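Side-chain contacts in FAD-dependent pyridine nucleotide-disulphide oxidoreductase (Desulfovibrio vulgaris, PDB 3IWA), which probably uses FAD to pass electrons from NADH or NADPH to a disulphide or a related substrate: residues 386-391 with 413-418; 350-355 with 421-426. All blocks are in the same frame, centred on the assembly; numbering follows the deposited sequence.

Interaction 1 of 2, residues 386-391 with 413-418; sequences MTLQLV and TARINA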
ATOM      1  N   MET A 386     -15.189   1.360   8.176  1.00 51.70           N
ATOM      2  CA  MET A 386     -14.470   1.051   6.928  1.00 49.82           C
ATOM      3  C   MET A 386     -15.024  -0.174   6.241  1.00 47.78           C
ATOM      4  O   MET A 386     -15.128  -1.186   6.867  1.00 46.41           O
ATOM      5  CB  MET A 386     -12.959   0.816   7.119  1.00 49.88           C
ATOM      6  CG  MET A 386     -12.244   0.850   5.721  1.00 49.39           C
ATOM      7  SD  MET A 386     -10.498   0.562   5.628  1.00 46.38           S
ATOM      8  CE  MET A 386      -9.954   1.767   6.820  1.00 48.53           C
ATOM      9  N   THR A 387     -15.343  -0.048   4.948  1.00 46.43           N
ATOM     10  CA  THR A 387     -15.727  -1.159   4.079  1.00 45.75           C
ATOM     11  C   THR A 387     -14.728  -1.373   2.944  1.00 44.25           C
ATOM     12  O   THR A 387     -14.371  -0.429   2.242  1.00 44.82           O
ATOM     13  CB  THR A 387     -17.062  -0.897   3.386  1.00 46.13           C
ATOM     14  OG1 THR A 387     -18.035  -0.485   4.349  1.00 48.53           O
ATOM     15  CG2 THR A 387     -17.551  -2.148   2.644  1.00 45.87           C
ATOM     16  N   LEU A 388     -14.311  -2.627   2.771  1.00 42.27           N
ATOM     17  CA  LEU A 388     -13.585  -3.094   1.610  1.00 40.29           C
ATOM     18  C   LEU A 388     -14.414  -4.110   0.855  1.00 38.69           C
ATOM     19  O   LEU A 388     -15.069  -4.957   1.463  1.00 36.49           O
ATOM     20  CB  LEU A 388     -12.297  -3.818   2.006  1.00 39.99           C
ATOM     21  CG  LEU A 388     -11.176  -3.031   2.642  1.00 41.62           C
ATOM     22  CD1 LEU A 388      -9.938  -3.952   2.746  1.00 39.24           C
ATOM     23  CD2 LEU A 388     -10.902  -1.732   1.838  1.00 41.92           C
ATOM     24  N   GLN A 389     -14.289  -4.079  -0.469  1.00 36.54           N
ATOM     25  CA  GLN A 389     -14.858  -5.090  -1.316  1.00 35.77           C
ATOM     26  C   GLN A 389     -13.746  -5.605  -2.218  1.00 35.31           C
ATOM     27  O   GLN A 389     -12.970  -4.817  -2.749  1.00 35.94           O
ATOM     28  CB  GLN A 389     -16.039  -4.515  -2.119  1.00 36.03           C
ATOM     29  CG  GLN A 389     -17.208  -3.965  -1.242  1.00 36.02           C
ATOM     30  CD  GLN A 389     -18.502  -3.602  -2.046  1.00 37.98           C
ATOM     31  OE1 GLN A 389     -19.593  -3.476  -1.483  1.00 41.61           O
ATOM     32  NE2 GLN A 389     -18.366  -3.433  -3.331  1.00 36.21           N
ATOM     33  N   LEU A 390     -13.664  -6.924  -2.361  1.00 34.60           N
ATOM     34  CA  LEU A 390     -12.598  -7.595  -3.049  1.00 34.61           C
ATOM     35  C   LEU A 390     -13.238  -8.385  -4.149  1.00 35.05           C
ATOM     36  O   LEU A 390     -14.232  -9.080  -3.900  1.00 35.38           O
ATOM     37  CB  LEU A 390     -11.854  -8.537  -2.089  1.00 34.25           C
ATOM     38  CG  LEU A 390     -10.482  -9.107  -2.479  1.00 34.19           C
ATOM     39  CD1 LEU A 390      -9.413  -7.990  -2.425  1.00 29.10           C
ATOM     40  CD2 LEU A 390     -10.045 -10.333  -1.548  1.00 30.52           C
ATOM     41  N   VAL A 391     -12.696  -8.273  -5.364  1.00 34.97           N
ATOM     42  CA  VAL A 391     -13.299  -8.907  -6.532  1.00 34.27           C
ATOM     43  C   VAL A 391     -12.436 -10.035  -6.969  1.00 34.90           C
ATOM     44  O   VAL A 391     -11.274  -9.853  -7.253  1.00 35.37           O
ATOM     45  CB  VAL A 391     -13.517  -7.907  -7.701  1.00 34.79           C
ATOM     46  CG1 VAL A 391     -14.257  -8.565  -8.796  1.00 32.37           C
ATOM     47  CG2 VAL A 391     -14.294  -6.670  -7.237  1.00 31.38           C
ATOM     48  N   THR A 413      -6.801   4.456   1.829  1.00 42.64           N
ATOM     49  CA  THR A 413      -5.741   4.591   0.859  1.00 42.74           C
ATOM     50  C   THR A 413      -4.621   3.583   1.134  1.00 41.70           C
ATOM     51  O   THR A 413      -4.176   2.882   0.220  1.00 42.02           O
ATOM     52  CB  THR A 413      -5.265   6.096   0.798  1.00 42.36           C
ATOM     53  OG1 THR A 413      -6.159   6.803  -0.075  1.00 46.62           O
ATOM     54  CG2 THR A 413      -3.896   6.236   0.271  1.00 43.33           C
ATOM     55  N   ALA A 414      -4.224   3.456   2.395  1.00 41.26           N
ATOM     56  CA  ALA A 414      -3.195   2.496   2.770  1.00 41.28           C
ATOM     57  C   ALA A 414      -3.563   1.042   2.468  1.00 41.29           C
ATOM     58  O   ALA A 414      -2.688   0.194   2.238  1.00 42.13           O
ATOM     59  CB  ALA A 414      -2.817   2.660   4.272  1.00 41.02           C
ATOM     60  N   ARG A 415      -4.854   0.755   2.513  1.00 40.47           N
ATOM     61  CA  ARG A 415      -5.351  -0.572   2.305  1.00 39.74           C
ATOM     62  C   ARG A 415      -5.464  -0.773   0.794  1.00 38.09           C
ATOM     63  O   ARG A 415      -5.049  -1.774   0.259  1.00 37.33           O
ATOM     64  CB  ARG A 415      -6.718  -0.692   3.004  1.00 40.98           C
ATOM     65  CG  ARG A 415      -6.836  -1.547   4.275  1.00 44.68           C
ATOM     66  CD  ARG A 415      -5.787  -1.419   5.364  1.00 48.15           C
ATOM     67  NE  ARG A 415      -5.921  -0.162   6.047  1.00 52.28           N
ATOM     68  CZ  ARG A 415      -5.638   0.068   7.321  1.00 55.59           C
ATOM     69  NH1 ARG A 415      -5.807   1.300   7.776  1.00 56.77           N
ATOM     70  NH2 ARG A 415      -5.204  -0.889   8.145  1.00 56.68           N
ATOM     71  N   ILE A 416      -6.038   0.177   0.083  1.00 37.29           N
ATOM     72  CA  ILE A 416      -6.119   0.057  -1.382  1.00 36.85           C
ATOM     73  C   ILE A 416      -4.734  -0.001  -2.071  1.00 36.48           C
ATOM     74  O   ILE A 416      -4.525  -0.767  -3.023  1.00 35.88           O
ATOM     75  CB  ILE A 416      -6.963   1.228  -1.993  1.00 36.95           C
ATOM     76  CG1 ILE A 416      -8.419   1.191  -1.491  1.00 37.85           C
ATOM     77  CG2 ILE A 416      -6.921   1.184  -3.504  1.00 36.45           C
ATOM     78  CD1 ILE A 416      -9.158  -0.165  -1.646  1.00 35.38           C
ATOM     79  N   ASN A 417      -3.791   0.825  -1.606  1.00 36.45           N
ATOM     80  CA  ASN A 417      -2.440   0.841  -2.186  1.00 36.12           C
ATOM     81  C   ASN A 417      -1.764  -0.491  -2.079  1.00 35.44           C
ATOM     82  O   ASN A 417      -1.125  -0.928  -3.019  1.00 35.74           O
ATOM     83  CB  ASN A 417      -1.538   1.835  -1.460  1.00 36.44           C
ATOM     84  CG  ASN A 417      -1.616   3.241  -2.026  1.00 37.65           C
ATOM     85  OD1 ASN A 417      -2.285   3.493  -3.035  1.00 39.25           O
ATOM     86  ND2 ASN A 417      -0.897   4.167  -1.382  1.00 39.87           N
ATOM     87  N   ALA A 418      -1.892  -1.120  -0.906  1.00 34.23           N
ATOM     88  CA  ALA A 418      -1.249  -2.409  -0.657  1.00 33.49           C
ATOM     89  C   ALA A 418      -1.613  -3.384  -1.732  1.00 32.49           C
ATOM     90  O   ALA A 418      -0.757  -4.135  -2.201  1.00 33.73           O
ATOM     91  CB  ALA A 418      -1.625  -2.978   0.722  1.00 32.61           C
TER
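Leu388 on the strand and Ile416 on the helix make the apolar part of this contact, two aliphatic side chains that run past one another, pointing opposite ways. Their outermost carbons, Leu388 CD2 and Ile416 CD1, lie 4.2 Å apart. The CB of Ile416 does not point at the strand; chi1 sends CG1 toward it, and the folded chi2 (-52°) then turns CD1 to the leucine. Ile402 of strand 399-406 also packs on Ile416, so the isoleucine touches two adjacent strands.

A second group of contacts involves the long side chain of Arg415. Its aliphatic part is used like a hydrocarbon, with CG 4.2 Å from Leu388 CD1. Farther out, Met386 CE approaches the guanidinium obliquely, 4.3 Å from Arg415 NH1.

Polar bonds do not join the two segments, but they hold the arginine in place. Its NE donates to Ala411 O, within the same helix, and NH2 forms a salt bridge with Asp448; bonds at NE and NH2 thus fix the turn of the guanidinium while its CG packs on Leu388.

The strand and helix axes run nearly parallel, 15° apart and separated by 10.5 Å. A helix laid along one face of an antiparallel sheet in this way belongs to the two-layer alpha/beta build of the family's dimerisation domain.

Interaction 2 of 2, residues 350-355 with 421-426; sequences SGAGLT and TMLASK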
ATOM      1  N   SER A 350     -12.071   4.739  -2.696  1.00 40.94           N
ATOM      2  CA  SER A 350     -10.836   4.427  -3.412  1.00 39.66           C
ATOM      3  C   SER A 350     -10.875   3.011  -3.936  1.00 37.20           C
ATOM      4  O   SER A 350     -11.643   2.219  -3.452  1.00 36.72           O
ATOM      5  CB  SER A 350      -9.630   4.641  -2.496  1.00 39.95           C
ATOM      6  OG  SER A 350      -8.451   4.552  -3.258  1.00 43.35           O
ATOM      7  N   GLY A 351     -10.061   2.707  -4.944  1.00 35.26           N
ATOM      8  CA  GLY A 351     -10.085   1.383  -5.615  1.00 33.73           C
ATOM      9  C   GLY A 351      -9.055   1.173  -6.745  1.00 32.12           C
ATOM     10  O   GLY A 351      -8.249   2.029  -7.030  1.00 31.38           O
ATOM     11  N   ALA A 352      -9.082   0.010  -7.361  1.00 30.74           N
ATOM     12  CA  ALA A 352      -8.153  -0.354  -8.417  1.00 30.90           C
ATOM     13  C   ALA A 352      -8.682  -1.592  -9.063  1.00 30.28           C
ATOM     14  O   ALA A 352      -9.289  -2.387  -8.397  1.00 30.82           O
ATOM     15  CB  ALA A 352      -6.733  -0.607  -7.887  1.00 30.07           C
ATOM     16  N   GLY A 353      -8.438  -1.752 -10.351  1.00 30.44           N
ATOM     17  CA  GLY A 353      -8.847  -2.929 -11.051  1.00 31.48           C
ATOM     18  C   GLY A 353     -10.354  -2.898 -11.311  1.00 32.46           C
ATOM     19  O   GLY A 353     -10.984  -1.830 -11.340  1.00 32.20           O
ATOM     20  N   LEU A 354     -10.920  -4.086 -11.455  1.00 33.58           N
ATOM     21  CA  LEU A 354     -12.316  -4.238 -11.832  1.00 34.54           C
ATOM     22  C   LEU A 354     -13.267  -4.244 -10.659  1.00 35.25           C
ATOM     23  O   LEU A 354     -12.935  -4.720  -9.572  1.00 35.28           O
ATOM     24  CB  LEU A 354     -12.507  -5.533 -12.590  1.00 34.95           C
ATOM     25  CG  LEU A 354     -11.579  -5.751 -13.764  1.00 34.67           C
ATOM     26  CD1 LEU A 354     -11.778  -7.143 -14.333  1.00 32.67           C
ATOM     27  CD2 LEU A 354     -11.813  -4.669 -14.795  1.00 37.55           C
ATOM     28  N   THR A 355     -14.455  -3.698 -10.889  1.00 35.38           N
ATOM     29  CA  THR A 355     -15.556  -3.879  -9.968  1.00 35.44           C
ATOM     30  C   THR A 355     -16.179  -5.220 -10.327  1.00 35.22           C
ATOM     31  O   THR A 355     -15.902  -5.750 -11.360  1.00 35.14           O
ATOM     32  CB  THR A 355     -16.634  -2.775 -10.107  1.00 35.25           C
ATOM     33  OG1 THR A 355     -17.309  -2.925 -11.365  1.00 34.96           O
ATOM     34  CG2 THR A 355     -16.028  -1.337  -9.968  1.00 35.66           C
ATOM     35  N   THR A 421      -0.805  -2.117  -6.013  1.00 34.34           N
ATOM     36  CA  THR A 421       0.515  -2.406  -6.547  1.00 34.67           C
ATOM     37  C   THR A 421       0.768  -3.903  -6.733  1.00 35.58           C
ATOM     38  O   THR A 421       1.717  -4.295  -7.425  1.00 35.60           O
ATOM     39  CB  THR A 421       1.620  -1.816  -5.679  1.00 35.17           C
ATOM     40  OG1 THR A 421       1.582  -2.395  -4.350  1.00 34.46           O
ATOM     41  CG2 THR A 421       1.456  -0.289  -5.614  1.00 32.80           C
ATOM     42  N   MET A 422      -0.093  -4.735  -6.147  1.00 35.76           N
ATOM     43  CA  MET A 422      -0.009  -6.170  -6.334  1.00 36.05           C
ATOM     44  C   MET A 422      -0.770  -6.607  -7.594  1.00 36.96           C
ATOM     45  O   MET A 422      -0.446  -7.657  -8.143  1.00 36.79           O
ATOM     46  CB  MET A 422      -0.593  -6.947  -5.114  1.00 36.09           C
ATOM     47  CG  MET A 422      -0.106  -6.566  -3.669  1.00 35.00           C
ATOM     48  SD  MET A 422      -0.913  -7.448  -2.253  1.00 30.79           S
ATOM     49  CE  MET A 422      -0.568  -9.041  -2.920  1.00 24.84           C
ATOM     50  N   LEU A 423      -1.812  -5.866  -8.024  1.00 37.36           N
ATOM     51  CA  LEU A 423      -2.747  -6.411  -9.058  1.00 37.63           C
ATOM     52  C   LEU A 423      -2.065  -6.856 -10.339  1.00 38.24           C
ATOM     53  O   LEU A 423      -2.383  -7.912 -10.855  1.00 37.59           O
ATOM     54  CB  LEU A 423      -3.883  -5.453  -9.408  1.00 37.40           C
ATOM     55  CG  LEU A 423      -4.875  -5.206  -8.266  1.00 37.51           C
ATOM     56  CD1 LEU A 423      -5.923  -4.143  -8.666  1.00 37.77           C
ATOM     57  CD2 LEU A 423      -5.539  -6.490  -7.830  1.00 35.75           C
ATOM     58  N   ALA A 424      -1.102  -6.078 -10.821  1.00 39.25           N
ATOM     59  CA  ALA A 424      -0.375  -6.415 -12.057  1.00 40.50           C
ATOM     60  C   ALA A 424       0.387  -7.731 -11.966  1.00 41.31           C
ATOM     61  O   ALA A 424       0.606  -8.356 -12.970  1.00 41.34           O
ATOM     62  CB  ALA A 424       0.601  -5.276 -12.454  1.00 40.02           C
ATOM     63  N   SER A 425       0.783  -8.154 -10.768  1.00 42.89           N
ATOM     64  CA  SER A 425       1.472  -9.449 -10.593  1.00 44.44           C
ATOM     65  C   SER A 425       0.517 -10.650 -10.499  1.00 44.32           C
ATOM     66  O   SER A 425       0.958 -11.769 -10.283  1.00 44.47           O
ATOM     67  CB  SER A 425       2.370  -9.403  -9.357  1.00 44.39           C
ATOM     68  OG  SER A 425       3.446  -8.501  -9.594  1.00 49.23           O
ATOM     69  N   LYS A 426      -0.783 -10.405 -10.653  1.00 44.59           N
ATOM     70  CA  LYS A 426      -1.793 -11.460 -10.664  1.00 44.68           C
ATOM     71  C   LYS A 426      -1.836 -12.236  -9.352  1.00 43.20           C
ATOM     72  O   LYS A 426      -1.694 -13.454  -9.326  1.00 43.62           O
ATOM     73  CB  LYS A 426      -1.554 -12.423 -11.833  1.00 45.32           C
ATOM     74  CG  LYS A 426      -2.061 -11.917 -13.150  1.00 50.40           C
ATOM     75  CD  LYS A 426      -0.979 -11.953 -14.209  1.00 55.30           C
ATOM     76  CE  LYS A 426      -1.535 -12.329 -15.577  1.00 58.90           C
ATOM     77  NZ  LYS A 426      -1.517 -11.173 -16.556  1.00 61.86           N
TER
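Leu423, near the end of helix 409-423, reaches down to Ala352 and Gly353 at the end of strand 348-353, a helix-on-sheet contact within the alpha/beta dimerisation domain. One methyl does the touching: Leu423 CD1 lies 3.7 Å from Ala352 CB. The same carbon is 3.8 Å from Ala352 C and 3.9 Å from Gly353 N, so it bears on the peptide link as well as on the alanine methyl.

The reach of the leucine follows from its torsions. With CG beside the backbone N and opposite the carbonyl carbon (chi1 -67°), and CD1 extended beyond it (chi2 175°), the side chain stands out from the helix and delivers CD1 to the strand. Gly353, at a positive phi of 75°, puts no side chain in the way, and the methyl settles directly against the main chain. Ala420 also packs on Ala352, one helical turn before Leu423, while Val399 of the neighbouring strand touches the leucine.

Beyond the touching residues, both segments change course. The strand gives way to Thr355, whose OG1 accepts a bond from Gly358 N and thereby caps the following helix. A type I turn runs from Leu423 to Lys426, where phi becomes positive. The contact therefore lies by the end of the strand and in the last, weakly bonded part of the helix, and the residue that supplies the methyl also opens the turn: Lys426 N donates to Leu423 O at 3.0 Å.

Interactions 1 and 2 lie about 10 Å apart, centre to centre, and share helix 409-423 and one antiparallel sheet. Their strands, 348-353 and 386-393, flank strand 399-406 on its two sides, so the helix spans three strands. Along the chain the order is 350-355, 386-391, 413-418 and 421-426: both segments of interaction 1 fall between those of interaction 2. The two also meet directly, Ile416 CG2 packing 3.7 Å from Ser350 OG. Helix 409-423 faces the second subunit too, where Asn417 ND2 hydrogen-bonds to Ala414 O of that subunit. The contacts thus join the sheet to a helix of the dimer interface.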